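PDB 1FNN: CELL division control protein 6 from Pyrobaculum aerophilum, which binds ADP and magnesium through an AAA+ ATPase domain and is probably involved in regulating DNA replication. Local coordinates for residues R75-N80 with A95-I100; Y126-L131 with R159-I164. All blocks are in the same frame, centred on the assembly; numbering follows the deposited sequence.

Contact 1: R75-N80 with A95-I100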
ATOM      1  N   ARG A  75      27.733  -5.209   0.826  1.00 33.74           N
ATOM      2  CA  ARG A  75      27.111  -4.551   1.993  1.00 34.18           C
ATOM      3  C   ARG A  75      25.793  -3.877   1.574  1.00 35.04           C
ATOM      4  O   ARG A  75      25.815  -3.143   0.578  1.00 31.20           O
ATOM      5  CB  ARG A  75      28.029  -3.408   2.472  1.00 36.60           C
ATOM      6  CG  ARG A  75      29.478  -3.901   2.615  1.00 41.29           C
ATOM      7  CD  ARG A  75      29.669  -4.646   3.915  1.00 51.29           C
ATOM      8  NE  ARG A  75      31.115  -4.658   4.214  1.00 66.69           N
ATOM      9  CZ  ARG A  75      31.789  -3.958   5.123  1.00 56.67           C
ATOM     10  NH1 ARG A  75      31.203  -3.100   5.931  1.00 51.30           N
ATOM     11  NH2 ARG A  75      33.098  -4.168   5.178  1.00 61.61           N
ATOM     12  N   PHE A  76      24.702  -4.121   2.277  1.00 31.74           N
ATOM     13  CA  PHE A  76      23.416  -3.535   1.912  1.00 34.64           C
ATOM     14  C   PHE A  76      23.284  -2.165   2.578  1.00 35.16           C
ATOM     15  O   PHE A  76      23.391  -2.116   3.803  1.00 34.05           O
ATOM     16  CB  PHE A  76      22.326  -4.432   2.498  1.00 37.15           C
ATOM     17  CG  PHE A  76      20.902  -4.019   2.254  1.00 37.44           C
ATOM     18  CD1 PHE A  76      20.446  -3.677   0.998  1.00 43.72           C
ATOM     19  CD2 PHE A  76      20.010  -3.990   3.306  1.00 40.59           C
ATOM     20  CE1 PHE A  76      19.116  -3.307   0.801  1.00 49.48           C
ATOM     21  CE2 PHE A  76      18.691  -3.624   3.121  1.00 41.37           C
ATOM     22  CZ  PHE A  76      18.230  -3.279   1.862  1.00 37.23           C
ATOM     23  N   VAL A  77      23.300  -1.105   1.812  1.00 31.88           N
ATOM     24  CA  VAL A  77      23.286   0.259   2.297  1.00 33.63           C
ATOM     25  C   VAL A  77      21.941   0.907   1.928  1.00 34.60           C
ATOM     26  O   VAL A  77      21.674   1.247   0.771  1.00 34.88           O
ATOM     27  CB  VAL A  77      24.490   1.048   1.745  1.00 29.46           C
ATOM     28  CG1 VAL A  77      24.375   2.493   2.237  1.00 32.90           C
ATOM     29  CG2 VAL A  77      25.833   0.461   2.263  1.00 32.92           C
ATOM     30  N   TYR A  78      21.028   0.839   2.883  1.00 34.96           N
ATOM     31  CA  TYR A  78      19.647   1.287   2.603  1.00 34.89           C
ATOM     32  C   TYR A  78      19.501   2.762   2.920  1.00 39.36           C
ATOM     33  O   TYR A  78      19.681   3.205   4.066  1.00 38.19           O
ATOM     34  CB  TYR A  78      18.702   0.387   3.389  1.00 36.50           C
ATOM     35  CG  TYR A  78      17.256   0.858   3.215  1.00 39.73           C
ATOM     36  CD1 TYR A  78      16.498   0.424   2.136  1.00 34.93           C
ATOM     37  CD2 TYR A  78      16.708   1.737   4.144  1.00 39.64           C
ATOM     38  CE1 TYR A  78      15.197   0.853   1.979  1.00 35.65           C
ATOM     39  CE2 TYR A  78      15.397   2.178   3.998  1.00 38.94           C
ATOM     40  CZ  TYR A  78      14.656   1.724   2.908  1.00 38.51           C
ATOM     41  OH  TYR A  78      13.377   2.148   2.755  1.00 36.90           O
ATOM     42  N   ILE A  79      19.098   3.558   1.921  1.00 38.18           N
ATOM     43  CA  ILE A  79      18.952   4.994   2.109  1.00 34.78           C
ATOM     44  C   ILE A  79      17.474   5.380   1.960  1.00 41.84           C
ATOM     45  O   ILE A  79      16.945   5.291   0.852  1.00 39.76           O
ATOM     46  CB  ILE A  79      19.756   5.864   1.162  1.00 33.45           C
ATOM     47  CG1 ILE A  79      21.267   5.621   1.154  1.00 38.10           C
ATOM     48  CG2 ILE A  79      19.551   7.372   1.484  1.00 38.04           C
ATOM     49  CD1 ILE A  79      21.878   5.699   2.559  1.00 38.67           C
ATOM     50  N   ASN A  80      16.851   5.796   3.062  1.00 41.36           N
ATOM     51  CA  ASN A  80      15.428   6.210   2.925  1.00 43.43           C
ATOM     52  C   ASN A  80      15.416   7.663   2.494  1.00 41.97           C
ATOM     53  O   ASN A  80      15.662   8.559   3.321  1.00 44.02           O
ATOM     54  CB  ASN A  80      14.724   5.997   4.259  1.00 50.32           C
ATOM     55  CG  ASN A  80      13.314   6.544   4.327  1.00 56.96           C
ATOM     56  OD1 ASN A  80      12.835   7.203   3.402  1.00 55.03           O
ATOM     57  ND2 ASN A  80      12.663   6.252   5.448  1.00 58.06           N
ATOM     58  N   ALA A  95      28.277   6.675   4.727  1.00 40.21           N
ATOM     59  CA  ALA A  95      29.519   6.599   5.499  1.00 39.42           C
ATOM     60  C   ALA A  95      29.341   5.896   6.831  1.00 43.57           C
ATOM     61  O   ALA A  95      30.148   5.085   7.335  1.00 44.54           O
ATOM     62  CB  ALA A  95      29.985   8.052   5.712  1.00 38.96           C
ATOM     63  N   ARG A  96      28.233   6.224   7.502  1.00 41.74           N
ATOM     64  CA  ARG A  96      27.915   5.534   8.750  1.00 43.35           C
ATOM     65  C   ARG A  96      27.657   4.058   8.507  1.00 43.72           C
ATOM     66  O   ARG A  96      28.154   3.181   9.229  1.00 40.14           O
ATOM     67  CB  ARG A  96      26.694   6.208   9.366  1.00 46.62           C
ATOM     68  CG  ARG A  96      26.387   5.779  10.789  1.00 61.67           C
ATOM     69  CD  ARG A  96      24.993   6.223  11.208  1.00 70.38           C
ATOM     70  NE  ARG A  96      24.037   5.137  11.275  1.00 80.91           N
ATOM     71  CZ  ARG A  96      23.693   4.217  10.400  1.00 85.16           C
ATOM     72  NH1 ARG A  96      24.225   4.127   9.186  1.00 92.14           N
ATOM     73  NH2 ARG A  96      22.771   3.310  10.698  1.00 90.98           N
ATOM     74  N   SER A  97      26.911   3.756   7.428  1.00 40.06           N
ATOM     75  CA  SER A  97      26.597   2.336   7.189  1.00 37.60           C
ATOM     76  C   SER A  97      27.845   1.569   6.804  1.00 38.17           C
ATOM     77  O   SER A  97      27.988   0.404   7.159  1.00 35.70           O
ATOM     78  CB  SER A  97      25.483   2.229   6.125  1.00 40.54           C
ATOM     79  OG  SER A  97      25.484   0.857   5.678  1.00 41.04           O
ATOM     80  N   LEU A  98      28.842   2.167   6.174  1.00 35.17           N
ATOM     81  CA  LEU A  98      30.109   1.571   5.776  1.00 38.76           C
ATOM     82  C   LEU A  98      31.272   1.806   6.750  1.00 38.97           C
ATOM     83  O   LEU A  98      32.416   1.413   6.494  1.00 40.58           O
ATOM     84  CB  LEU A  98      30.492   2.175   4.412  1.00 42.46           C
ATOM     85  CG  LEU A  98      30.354   1.376   3.117  1.00 50.56           C
ATOM     86  CD1 LEU A  98      29.410   0.195   3.177  1.00 37.34           C
ATOM     87  CD2 LEU A  98      30.051   2.250   1.902  1.00 43.26           C
ATOM     88  N   ASN A  99      31.009   2.389   7.921  1.00 37.33           N
ATOM     89  CA  ASN A  99      32.042   2.747   8.859  1.00 36.08           C
ATOM     90  C   ASN A  99      33.200   3.501   8.199  1.00 35.34           C
ATOM     91  O   ASN A  99      34.332   3.095   8.445  1.00 36.03           O
ATOM     92  CB  ASN A  99      32.674   1.463   9.464  1.00 41.19           C
ATOM     93  CG  ASN A  99      31.579   0.937  10.401  1.00 50.22           C
ATOM     94  OD1 ASN A  99      31.324   1.710  11.326  1.00 54.28           O
ATOM     95  ND2 ASN A  99      31.080  -0.243  10.084  1.00 50.36           N
ATOM     96  N   ILE A 100      32.916   4.618   7.555  1.00 36.98           N
ATOM     97  CA  ILE A 100      33.988   5.422   6.943  1.00 40.27           C
ATOM     98  C   ILE A 100      34.117   6.640   7.867  1.00 42.89           C
ATOM     99  O   ILE A 100      33.176   7.413   7.967  1.00 42.11           O
ATOM    100  CB  ILE A 100      33.575   5.964   5.567  1.00 41.65           C
ATOM    101  CG1 ILE A 100      33.432   4.825   4.539  1.00 44.16           C
ATOM    102  CG2 ILE A 100      34.537   7.045   5.059  1.00 44.19           C
ATOM    103  CD1 ILE A 100      32.774   5.359   3.256  1.00 39.70           C
TER
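Val77 packs on Ser97 and Leu98, and Arg75 on Leu98, where helix 87-97 ends against strand 75-80, an edge strand of the parallel sheet in the AAA+ ATPase domain. Val77 is the middle of the contact. Its CG2 touches Leu98 CD1 at 3.7 Å, and the two side chains cross at about a right angle. The same CG2 lies 3.5 Å from Ser97 OG. Val77 CG1 meets the serine from its other branch, 4.1 Å from Ser97 CB. CG2 sits anti to the carbonyl carbon and CG1 anti to the backbone N (chi1 177°), and both methyls thus reach the helix end. Leu98 CD1 also rests on the aliphatic root of Arg75, 3.9 Å from Arg75 CB, and so bridges two residues of the strand that lie on the same side. An alanine at Val77 would probably leave Leu98 CD1 and Ser97 OG without their nearest strand neighbours and open a gap under the helix end. The contact between 75-80 and 95-100 is made of van der Waals packing, with the serine hydroxyl lying against the valine methyls.

Other parts of the fold set these groups in place. Strand 75-80 is hydrogen-bonded along its inner side to strand 127-132, and Val77 also packs on Met127, Leu129 and Ile94. Leu98 is pressed on Leu116 of helix 109-122, and its carbonyl accepts a hydrogen bond from Arg123. A Schellman motif ends the helix. Its C-prime residue is Asn99, with positive phi (48°). Asn99 N bonds to Arg96 O at 3.2 Å, and the longer loop closes with Ile100 N 2.8 Å from Ala95 O.

Contact 2: Y126-L131 with R159-I164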
ATOM      1  N   TYR A 126      32.031  -3.978  -1.641  1.00 39.01           N
ATOM      2  CA  TYR A 126      30.994  -4.025  -2.686  1.00 36.59           C
ATOM      3  C   TYR A 126      29.707  -3.605  -1.961  1.00 35.46           C
ATOM      4  O   TYR A 126      29.387  -4.134  -0.893  1.00 36.51           O
ATOM      5  CB  TYR A 126      30.901  -5.437  -3.273  1.00 35.19           C
ATOM      6  CG  TYR A 126      32.146  -5.873  -4.027  1.00 38.94           C
ATOM      7  CD1 TYR A 126      33.123  -6.638  -3.393  1.00 43.27           C
ATOM      8  CD2 TYR A 126      32.347  -5.518  -5.361  1.00 43.24           C
ATOM      9  CE1 TYR A 126      34.269  -7.044  -4.053  1.00 44.46           C
ATOM     10  CE2 TYR A 126      33.478  -5.910  -6.046  1.00 47.32           C
ATOM     11  CZ  TYR A 126      34.432  -6.673  -5.379  1.00 50.64           C
ATOM     12  OH  TYR A 126      35.557  -7.062  -6.069  1.00 54.35           O
ATOM     13  N   MET A 127      29.101  -2.550  -2.477  1.00 34.73           N
ATOM     14  CA  MET A 127      27.929  -1.916  -1.923  1.00 36.96           C
ATOM     15  C   MET A 127      26.685  -2.153  -2.800  1.00 38.41           C
ATOM     16  O   MET A 127      26.689  -1.833  -3.987  1.00 34.75           O
ATOM     17  CB  MET A 127      28.216  -0.401  -1.839  1.00 32.57           C
ATOM     18  CG  MET A 127      27.042   0.389  -1.335  1.00 30.31           C
ATOM     19  SD  MET A 127      27.286   2.079  -0.879  1.00 33.70           S
ATOM     20  CE  MET A 127      27.940   2.830  -2.371  1.00 36.36           C
ATOM     21  N   PHE A 128      25.655  -2.715  -2.193  1.00 38.19           N
ATOM     22  CA  PHE A 128      24.317  -2.735  -2.813  1.00 36.94           C
ATOM     23  C   PHE A 128      23.579  -1.525  -2.215  1.00 38.44           C
ATOM     24  O   PHE A 128      23.122  -1.572  -1.072  1.00 33.38           O
ATOM     25  CB  PHE A 128      23.629  -4.043  -2.485  1.00 38.88           C
ATOM     26  CG  PHE A 128      22.174  -4.222  -2.776  1.00 35.62           C
ATOM     27  CD1 PHE A 128      21.453  -5.144  -2.041  1.00 40.70           C
ATOM     28  CD2 PHE A 128      21.508  -3.505  -3.757  1.00 39.36           C
ATOM     29  CE1 PHE A 128      20.094  -5.350  -2.273  1.00 45.93           C
ATOM     30  CE2 PHE A 128      20.156  -3.703  -3.994  1.00 38.36           C
ATOM     31  CZ  PHE A 128      19.448  -4.626  -3.250  1.00 36.12           C
ATOM     32  N   LEU A 129      23.500  -0.464  -2.984  1.00 35.22           N
ATOM     33  CA  LEU A 129      22.939   0.795  -2.542  1.00 35.65           C
ATOM     34  C   LEU A 129      21.497   0.969  -3.003  1.00 37.52           C
ATOM     35  O   LEU A 129      21.131   0.721  -4.160  1.00 35.59           O
ATOM     36  CB  LEU A 129      23.835   1.920  -3.068  1.00 33.74           C
ATOM     37  CG  LEU A 129      23.414   3.363  -2.779  1.00 37.58           C
ATOM     38  CD1 LEU A 129      23.422   3.667  -1.270  1.00 33.96           C
ATOM     39  CD2 LEU A 129      24.314   4.342  -3.539  1.00 32.03           C
ATOM     40  N   VAL A 130      20.607   1.147  -2.025  1.00 35.87           N
ATOM     41  CA  VAL A 130      19.205   1.347  -2.354  1.00 35.41           C
ATOM     42  C   VAL A 130      18.879   2.812  -2.042  1.00 37.72           C
ATOM     43  O   VAL A 130      19.027   3.246  -0.889  1.00 37.25           O
ATOM     44  CB  VAL A 130      18.287   0.415  -1.522  1.00 34.18           C
ATOM     45  CG1 VAL A 130      16.834   0.763  -1.824  1.00 36.69           C
ATOM     46  CG2 VAL A 130      18.573  -1.063  -1.845  1.00 35.97           C
ATOM     47  N   LEU A 131      18.379   3.530  -3.043  1.00 34.83           N
ATOM     48  CA  LEU A 131      17.833   4.864  -2.730  1.00 37.08           C
ATOM     49  C   LEU A 131      16.318   4.800  -2.761  1.00 39.55           C
ATOM     50  O   LEU A 131      15.720   4.948  -3.843  1.00 37.56           O
ATOM     51  CB  LEU A 131      18.386   5.869  -3.755  1.00 38.39           C
ATOM     52  CG  LEU A 131      19.915   5.918  -3.839  1.00 38.48           C
ATOM     53  CD1 LEU A 131      20.364   6.898  -4.931  1.00 40.29           C
ATOM     54  CD2 LEU A 131      20.553   6.304  -2.500  1.00 37.81           C
ATOM     55  N   ARG A 159      31.917  -1.790  -8.277  1.00 39.90           N
ATOM     56  CA  ARG A 159      31.692  -2.053  -6.862  1.00 42.64           C
ATOM     57  C   ARG A 159      30.316  -1.715  -6.352  1.00 40.94           C
ATOM     58  O   ARG A 159      30.105  -1.794  -5.146  1.00 39.51           O
ATOM     59  CB  ARG A 159      32.813  -1.352  -6.040  1.00 41.39           C
ATOM     60  CG  ARG A 159      34.163  -2.076  -6.168  1.00 46.04           C
ATOM     61  CD  ARG A 159      35.259  -1.361  -5.302  1.00 41.66           C
ATOM     62  NE  ARG A 159      36.555  -2.040  -5.486  1.00 46.70           N
ATOM     63  CZ  ARG A 159      36.864  -3.220  -4.976  1.00 48.54           C
ATOM     64  NH1 ARG A 159      36.003  -3.907  -4.234  1.00 42.88           N
ATOM     65  NH2 ARG A 159      38.037  -3.823  -5.149  1.00 50.09           N
ATOM     66  N   ILE A 160      29.436  -1.159  -7.182  1.00 37.32           N
ATOM     67  CA  ILE A 160      28.146  -0.688  -6.728  1.00 39.55           C
ATOM     68  C   ILE A 160      27.004  -1.290  -7.552  1.00 38.87           C
ATOM     69  O   ILE A 160      27.099  -1.309  -8.782  1.00 37.83           O
ATOM     70  CB  ILE A 160      28.036   0.842  -6.843  1.00 33.30           C
ATOM     71  CG1 ILE A 160      29.048   1.563  -5.942  1.00 41.83           C
ATOM     72  CG2 ILE A 160      26.650   1.349  -6.440  1.00 36.10           C
ATOM     73  CD1 ILE A 160      29.068   3.073  -6.173  1.00 42.15           C
ATOM     74  N   ALA A 161      26.007  -1.829  -6.861  1.00 36.30           N
ATOM     75  CA  ALA A 161      24.750  -2.242  -7.498  1.00 35.04           C
ATOM     76  C   ALA A 161      23.700  -1.269  -6.945  1.00 38.70           C
ATOM     77  O   ALA A 161      23.701  -0.995  -5.729  1.00 35.26           O
ATOM     78  CB  ALA A 161      24.399  -3.656  -7.159  1.00 33.37           C
ATOM     79  N   LEU A 162      22.931  -0.644  -7.825  1.00 35.86           N
ATOM     80  CA  LEU A 162      22.096   0.470  -7.388  1.00 32.86           C
ATOM     81  C   LEU A 162      20.625   0.243  -7.713  1.00 38.10           C
ATOM     82  O   LEU A 162      20.253  -0.059  -8.874  1.00 36.32           O
ATOM     83  CB  LEU A 162      22.567   1.747  -8.104  1.00 35.62           C
ATOM     84  CG  LEU A 162      21.643   2.950  -7.851  1.00 38.11           C
ATOM     85  CD1 LEU A 162      21.685   3.404  -6.389  1.00 37.27           C
ATOM     86  CD2 LEU A 162      22.013   4.094  -8.797  1.00 43.36           C
ATOM     87  N   VAL A 163      19.782   0.274  -6.682  1.00 36.20           N
ATOM     88  CA  VAL A 163      18.339   0.243  -6.918  1.00 32.77           C
ATOM     89  C   VAL A 163      17.771   1.601  -6.480  1.00 37.96           C
ATOM     90  O   VAL A 163      18.056   2.050  -5.345  1.00 37.18           O
ATOM     91  CB  VAL A 163      17.635  -0.880  -6.137  1.00 36.90           C
ATOM     92  CG1 VAL A 163      16.103  -0.795  -6.281  1.00 38.00           C
ATOM     93  CG2 VAL A 163      18.059  -2.238  -6.691  1.00 36.48           C
ATOM     94  N   ILE A 164      16.954   2.230  -7.326  1.00 32.73           N
ATOM     95  CA  ILE A 164      16.252   3.451  -6.966  1.00 35.97           C
ATOM     96  C   ILE A 164      14.731   3.233  -7.078  1.00 37.39           C
ATOM     97  O   ILE A 164      14.254   2.325  -7.783  1.00 39.81           O
ATOM     98  CB  ILE A 164      16.619   4.668  -7.824  1.00 41.87           C
ATOM     99  CG1 ILE A 164      16.027   4.529  -9.223  1.00 42.61           C
ATOM    100  CG2 ILE A 164      18.134   4.853  -7.887  1.00 42.14           C
ATOM    101  CD1 ILE A 164      16.283   5.760 -10.090  1.00 55.89           C
TER
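Leu162 CD1 faces both Leu129 and Leu131, 4.0 Å from Leu129 CD2 and from Leu131 CG, and 3.5 Å from Leu129 O. Leu129 and Leu162 run side by side and point the same way, whereas Leu131 crosses Leu162 at a slant. Met127 and Ile160 extend this face. The methionine chain bends at its last torsion (chi3 57°), which sets CE 3.9 Å from Ile160 CG1. The other face carries Phe128, Ala161, Val130 and Val163. There Val163 CG2 meets the edge of the Phe128 ring, 3.7 Å from CE2 and near the ring plane. Leu61 of helix 57-68 and Leu33 of helix 23-38 pack on this face.

Between the two apolar layers, parallel strands 127-132 and 160-166 are joined by an alternating ladder. Backbone N-H groups of Met127, Leu129 and Leu131 donate to the carbonyl oxygens of Arg159, Ala161 and Val163, Leu129 N to Ala161 O at 2.8 Å, and those of Ala161 and Val163 donate back to Met127 O and Leu129 O. The pairing belongs to the central sheet of the P-loop ATPase fold.

At the N-terminal edge, Arg159 NH1 stands over one face of the Tyr126 ring, offset toward the rim and 3.4 Å from CZ. This is an off-centre cation-pi contact, with the ring and guanidinium planes 39° apart. A salt bridge from NH2 to Asp124 and hydrogen bonds from NE to Leu155 O and from NH1 to Leu125 O fix the group. The buried arginine charge is thus probably balanced by Asp124 and further stabilised by the ring, and these bonds are likely to limit guanidinium rotation.

After helix 23-38, strand 46-50 and helix 57-68, the chain reaches strand 75-80, then helix 87-97, whose end folds back on that strand in contact 1. This closes a short, partly helical loop. Helix 109-122 follows, and the chain enters the sheet again at strand 127-132. Contact 2 closes later, when strand 160-166 pairs beside it after a longer, helix-containing excursion. The two loops are in series and neither nests nor crosses. They join through the sheet: Arg75 N probably bonds to Tyr126 O, Arg75 O to Phe128 N, and Phe76 packs on Phe128 and Val130. Together they tie a helix end, the edge strand and two inner strands of the AAA+ domain.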